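Local coordinates for protein beta-galacturonidase (Eisenbergiella tayi, PDB 6NCW) that probably hydrolyses terminal beta-linked galacturonic acid residues from glycans, as a glycoside hydrolase of family 2, at residues G458-A470 and V498-W510. Sequence-based numbering, arbitrary orientation.
Sequences GKPFLITEIGAGA and VFSREGCSGVYIW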
loop_
_atom_site.group_PDB
_atom_site.type_symbol
_atom_site.label_atom_id
_atom_site.label_comp_id
_atom_site.label_asym_id
_atom_site.label_seq_id
_atom_site.Cartn_x
_atom_site.Cartn_y
_atom_site.Cartn_z
ATOM N N GLY A 458 20.147 30.433 -31.468
ATOM C CA GLY A 458 19.689 31.772 -31.156
ATOM C C GLY A 458 18.206 31.919 -30.883
ATOM O O GLY A 458 17.753 33.041 -30.635
ATOM N N LYS A 459 17.430 30.831 -30.905
ATOM C CA LYS A 459 16.004 30.877 -30.606
ATOM C C LYS A 459 15.745 30.580 -29.133
ATOM O O LYS A 459 16.623 30.078 -28.422
ATOM C CB LYS A 459 15.259 29.866 -31.477
ATOM C CG LYS A 459 15.193 30.202 -32.958
ATOM C CD LYS A 459 14.777 28.950 -33.720
ATOM C CE LYS A 459 14.593 29.230 -35.174
ATOM N NZ LYS A 459 14.020 28.084 -35.914
ATOM N N PRO A 460 14.556 30.910 -28.620
ATOM C CA PRO A 460 14.214 30.486 -27.256
ATOM C C PRO A 460 14.212 28.967 -27.151
ATOM O O PRO A 460 13.935 28.261 -28.119
ATOM C CB PRO A 460 12.810 31.063 -27.047
ATOM C CG PRO A 460 12.706 32.178 -28.037
ATOM C CD PRO A 460 13.496 31.736 -29.219
ATOM N N PHE A 461 14.511 28.467 -25.955
ATOM C CA PHE A 461 14.711 27.042 -25.711
ATOM C C PHE A 461 13.936 26.647 -24.465
ATOM O O PHE A 461 14.071 27.294 -23.419
ATOM C CB PHE A 461 16.220 26.739 -25.566
ATOM C CG PHE A 461 16.554 25.309 -25.139
ATOM C CD1 PHE A 461 16.415 24.245 -26.020
ATOM C CD2 PHE A 461 17.066 25.053 -23.877
ATOM C CE1 PHE A 461 16.745 22.944 -25.637
ATOM C CE2 PHE A 461 17.403 23.759 -23.490
ATOM C CZ PHE A 461 17.238 22.710 -24.369
ATOM N N LEU A 462 13.128 25.591 -24.576
ATOM C CA LEU A 462 12.365 25.032 -23.462
ATOM C C LEU A 462 12.708 23.556 -23.296
ATOM O O LEU A 462 12.938 22.860 -24.288
ATOM C CB LEU A 462 10.848 25.175 -23.694
ATOM C CG LEU A 462 10.200 26.547 -23.547
ATOM C CD1 LEU A 462 8.773 26.519 -24.057
ATOM C CD2 LEU A 462 10.260 27.000 -22.082
ATOM N N ILE A 463 12.764 23.093 -22.046
ATOM C CA ILE A 463 12.707 21.666 -21.724
ATOM C C ILE A 463 11.231 21.298 -21.572
ATOM O O ILE A 463 10.584 21.672 -20.587
ATOM C CB ILE A 463 13.484 21.329 -20.444
ATOM C CG1 ILE A 463 14.981 21.638 -20.605
ATOM C CG2 ILE A 463 13.258 19.849 -20.061
ATOM C CD1 ILE A 463 15.606 20.958 -21.807
ATOM N N THR A 464 10.685 20.583 -22.548
ATOM C CA THR A 464 9.259 20.298 -22.541
ATOM C C THR A 464 8.913 19.020 -21.788
ATOM O O THR A 464 7.725 18.782 -21.538
ATOM C CB THR A 464 8.713 20.226 -23.979
ATOM O OG1 THR A 464 9.687 19.633 -24.852
ATOM C CG2 THR A 464 8.372 21.629 -24.455
ATOM N N GLU A 465 9.918 18.223 -21.405
ATOM C CA GLU A 465 9.763 17.074 -20.508
ATOM C C GLU A 465 11.066 16.857 -19.761
ATOM O O GLU A 465 12.121 16.823 -20.389
ATOM C CB GLU A 465 9.411 15.781 -21.269
ATOM C CG GLU A 465 7.971 15.718 -21.745
ATOM C CD GLU A 465 7.674 14.522 -22.643
ATOM O OE1 GLU A 465 6.769 14.677 -23.497
ATOM O OE2 GLU A 465 8.323 13.448 -22.500
ATOM N N ILE A 466 10.981 16.749 -18.435
ATOM C CA ILE A 466 12.015 16.156 -17.592
ATOM C C ILE A 466 11.325 15.593 -16.349
ATOM O O ILE A 466 10.338 16.154 -15.865
ATOM C CB ILE A 466 13.109 17.202 -17.235
ATOM C CG1 ILE A 466 14.355 16.541 -16.641
ATOM C CG2 ILE A 466 12.561 18.257 -16.275
ATOM C CD1 ILE A 466 15.613 17.433 -16.763
ATOM N N GLY A 467 11.836 14.482 -15.822
ATOM C CA GLY A 467 11.233 13.907 -14.631
ATOM C C GLY A 467 11.728 12.495 -14.357
ATOM O O GLY A 467 12.761 12.060 -14.883
ATOM N N ALA A 468 10.967 11.785 -13.522
ATOM C CA ALA A 468 11.426 10.492 -13.027
ATOM C C ALA A 468 10.239 9.682 -12.516
ATOM O O ALA A 468 9.261 10.238 -12.005
ATOM C CB ALA A 468 12.457 10.675 -11.907
ATOM N N GLY A 469 10.358 8.362 -12.610
ATOM C CA GLY A 469 9.309 7.493 -12.104
ATOM C C GLY A 469 9.363 7.360 -10.594
ATOM O O GLY A 469 10.404 7.538 -9.958
ATOM N N ALA A 470 8.207 7.046 -10.017
ATOM C CA ALA A 470 8.105 6.651 -8.619
ATOM C C ALA A 470 6.759 5.970 -8.428
ATOM O O ALA A 470 5.725 6.538 -8.792
ATOM C CB ALA A 470 8.218 7.848 -7.679
ATOM N N VAL A 498 17.902 22.929 -15.036
ATOM C CA VAL A 498 17.170 23.645 -16.085
ATOM C C VAL A 498 17.070 25.134 -15.758
ATOM O O VAL A 498 17.242 25.985 -16.633
ATOM C CB VAL A 498 15.770 23.020 -16.332
ATOM C CG1 VAL A 498 15.898 21.576 -16.801
ATOM C CG2 VAL A 498 14.909 23.070 -15.083
ATOM N N PHE A 499 16.817 25.474 -14.494
ATOM C CA PHE A 499 16.682 26.872 -14.108
ATOM C C PHE A 499 18.010 27.625 -14.058
ATOM O O PHE A 499 17.993 28.855 -13.985
ATOM C CB PHE A 499 15.966 26.961 -12.759
ATOM C CG PHE A 499 14.493 26.691 -12.853
ATOM C CD1 PHE A 499 13.717 27.350 -13.799
ATOM C CD2 PHE A 499 13.892 25.756 -12.036
ATOM C CE1 PHE A 499 12.349 27.095 -13.917
ATOM C CE2 PHE A 499 12.515 25.489 -12.146
ATOM C CZ PHE A 499 11.744 26.176 -13.084
ATOM N N SER A 500 19.151 26.940 -14.109
ATOM C CA SER A 500 20.441 27.610 -14.192
ATOM C C SER A 500 21.072 27.518 -15.578
ATOM O O SER A 500 22.185 28.014 -15.770
ATOM C CB SER A 500 21.393 27.053 -13.129
ATOM O OG SER A 500 21.675 25.690 -13.359
ATOM N N ARG A 501 20.385 26.923 -16.553
ATOM C CA ARG A 501 20.875 26.847 -17.926
ATOM C C ARG A 501 20.587 28.176 -18.634
ATOM O O ARG A 501 19.436 28.475 -18.976
ATOM C CB ARG A 501 20.214 25.665 -18.633
ATOM C CG ARG A 501 20.567 25.466 -20.096
ATOM C CD ARG A 501 22.070 25.286 -20.316
ATOM N NE ARG A 501 22.654 26.521 -20.825
ATOM C CZ ARG A 501 23.927 26.673 -21.172
ATOM N NH1 ARG A 501 24.782 25.658 -21.069
ATOM N NH2 ARG A 501 24.340 27.849 -21.627
ATOM N N GLU A 502 21.624 28.988 -18.833
ATOM C CA GLU A 502 21.462 30.245 -19.555
ATOM C C GLU A 502 20.988 29.977 -20.969
ATOM O O GLU A 502 21.537 29.116 -21.664
ATOM C CB GLU A 502 22.784 31.022 -19.600
ATOM C CG GLU A 502 22.887 32.128 -18.558
ATOM C CD GLU A 502 24.297 32.719 -18.479
ATOM O OE1 GLU A 502 24.920 32.932 -19.553
ATOM O OE2 GLU A 502 24.784 32.949 -17.344
ATOM N N GLY A 503 19.985 30.737 -21.396
ATOM C CA GLY A 503 19.342 30.540 -22.677
ATOM C C GLY A 503 18.100 29.669 -22.629
ATOM O O GLY A 503 17.451 29.487 -23.662
ATOM N N CYS A 504 17.750 29.128 -21.471
ATOM C CA CYS A 504 16.584 28.270 -21.333
ATOM C C CYS A 504 15.466 29.059 -20.671
ATOM O O CYS A 504 15.658 29.619 -19.592
ATOM C CB CYS A 504 16.924 27.016 -20.513
ATOM S SG CYS A 504 15.509 25.905 -20.162
ATOM N N SER A 505 14.299 29.107 -21.321
ATOM C CA SER A 505 13.185 29.874 -20.784
ATOM C C SER A 505 12.406 29.142 -19.699
ATOM O O SER A 505 11.573 29.779 -19.042
ATOM C CB SER A 505 12.224 30.275 -21.901
ATOM O OG SER A 505 12.821 31.269 -22.713
ATOM N N GLY A 506 12.649 27.843 -19.489
ATOM C CA GLY A 506 11.972 27.120 -18.430
ATOM C C GLY A 506 11.736 25.668 -18.814
ATOM O O GLY A 506 12.398 25.134 -19.702
ATOM N N VAL A 507 10.758 25.055 -18.136
ATOM C CA VAL A 507 10.630 23.599 -18.083
ATOM C C VAL A 507 9.167 23.215 -17.875
ATOM O O VAL A 507 8.422 23.908 -17.171
ATOM C CB VAL A 507 11.509 23.011 -16.944
ATOM C CG1 VAL A 507 11.141 23.646 -15.602
ATOM C CG2 VAL A 507 11.321 21.494 -16.841
ATOM N N TYR A 508 8.756 22.091 -18.488
ATOM C CA TYR A 508 7.552 21.364 -18.091
ATOM C C TYR A 508 7.977 20.031 -17.505
ATOM O O TYR A 508 8.585 19.204 -18.196
ATOM C CB TYR A 508 6.575 21.124 -19.246
ATOM C CG TYR A 508 5.939 22.366 -19.781
ATOM C CD1 TYR A 508 6.448 22.990 -20.920
ATOM C CD2 TYR A 508 4.829 22.934 -19.153
ATOM C CE1 TYR A 508 5.879 24.156 -21.417
ATOM C CE2 TYR A 508 4.244 24.090 -19.651
ATOM C CZ TYR A 508 4.783 24.704 -20.777
ATOM O OH TYR A 508 4.218 25.857 -21.278
ATOM N N ILE A 509 7.654 19.832 -16.232
ATOM C CA ILE A 509 7.869 18.540 -15.599
ATOM C C ILE A 509 6.994 17.480 -16.258
ATOM O O ILE A 509 5.789 17.681 -16.483
ATOM C CB ILE A 509 7.589 18.644 -14.092
ATOM C CG1 ILE A 509 8.695 19.484 -13.427
ATOM C CG2 ILE A 509 7.562 17.257 -13.463
ATOM C CD1 ILE A 509 8.351 20.015 -12.075
ATOM N N TRP A 510 7.598 16.341 -16.567
ATOM C CA TRP A 510 6.848 15.144 -16.913
ATOM C C TRP A 510 6.752 14.314 -15.640
ATOM O O TRP A 510 7.762 13.760 -15.196
ATOM C CB TRP A 510 7.519 14.338 -18.032
ATOM C CG TRP A 510 6.679 13.134 -18.326
ATOM C CD1 TRP A 510 6.691 11.936 -17.662
ATOM C CD2 TRP A 510 5.601 13.049 -19.291
ATOM N NE1 TRP A 510 5.717 11.101 -18.172
ATOM C CE2 TRP A 510 5.035 11.761 -19.169
ATOM C CE3 TRP A 510 5.079 13.935 -20.249
ATOM C CZ2 TRP A 510 3.975 11.327 -19.978
ATOM C CZ3 TRP A 510 4.027 13.504 -21.056
ATOM C CH2 TRP A 510 3.484 12.206 -20.907
HETATM O O HOH W 1 18.178 29.742 -26.179
HETATM O O HOH W 2 15.006 30.626 -24.128
HETATM O O HOH W 3 8.709 13.199 -12.635
#
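Trp-510 swings CG directly opposite its own backbone N (chi1 -180°), while Glu-465 sends CG beside its N (chi1 -75°) and stays extended; the two side chains therefore run alongside each other, pointing the same way. Glu-465 CD comes 3.6 Å from Trp-510 CE3, and OE2 lies above one indole face near the rim, with carboxylate and ring planes 39° apart. The broad indole probably limits the acid's swing, while a salt bridge from Arg-309 to OE1 and a hydrogen bond from OE2 to Tyr-430 hold its oxygens. Glu-465 belongs to the galacturonate site; here OE1 also hydrogen-bonds a glycerol, probably from the crystallisation liquor. The backbones carrying this pair form neighbouring parallel strands of the TIM barrel, 461-466 and 504-509, joined by helix 484-500 in a beta-alpha-beta crossover. Tyr-508 N donates to Ile-463 O at 2.8 Å, almost in line with the carbonyl, and Ile-463 N reaches Gly-506 O at 3.1 Å. Toward the helix, compact branched residues fill the layer: Ile-466 CG2 meets Val-507 CG2 at 3.5 Å, the side chains crossing nearly at a right angle, and Ile-463 CG1 packs on Val-498 CG1 at 3.9 Å. Bare Gly-506 lets Leu-462 CD2 settle 3.6 Å from its N. Where the strands begin, a water links Phe-461 N, Gly-503 O and Ser-505 OG. At the other end, Gly-467, with no side chain, brings CA 3.5 Å from Trp-510 O.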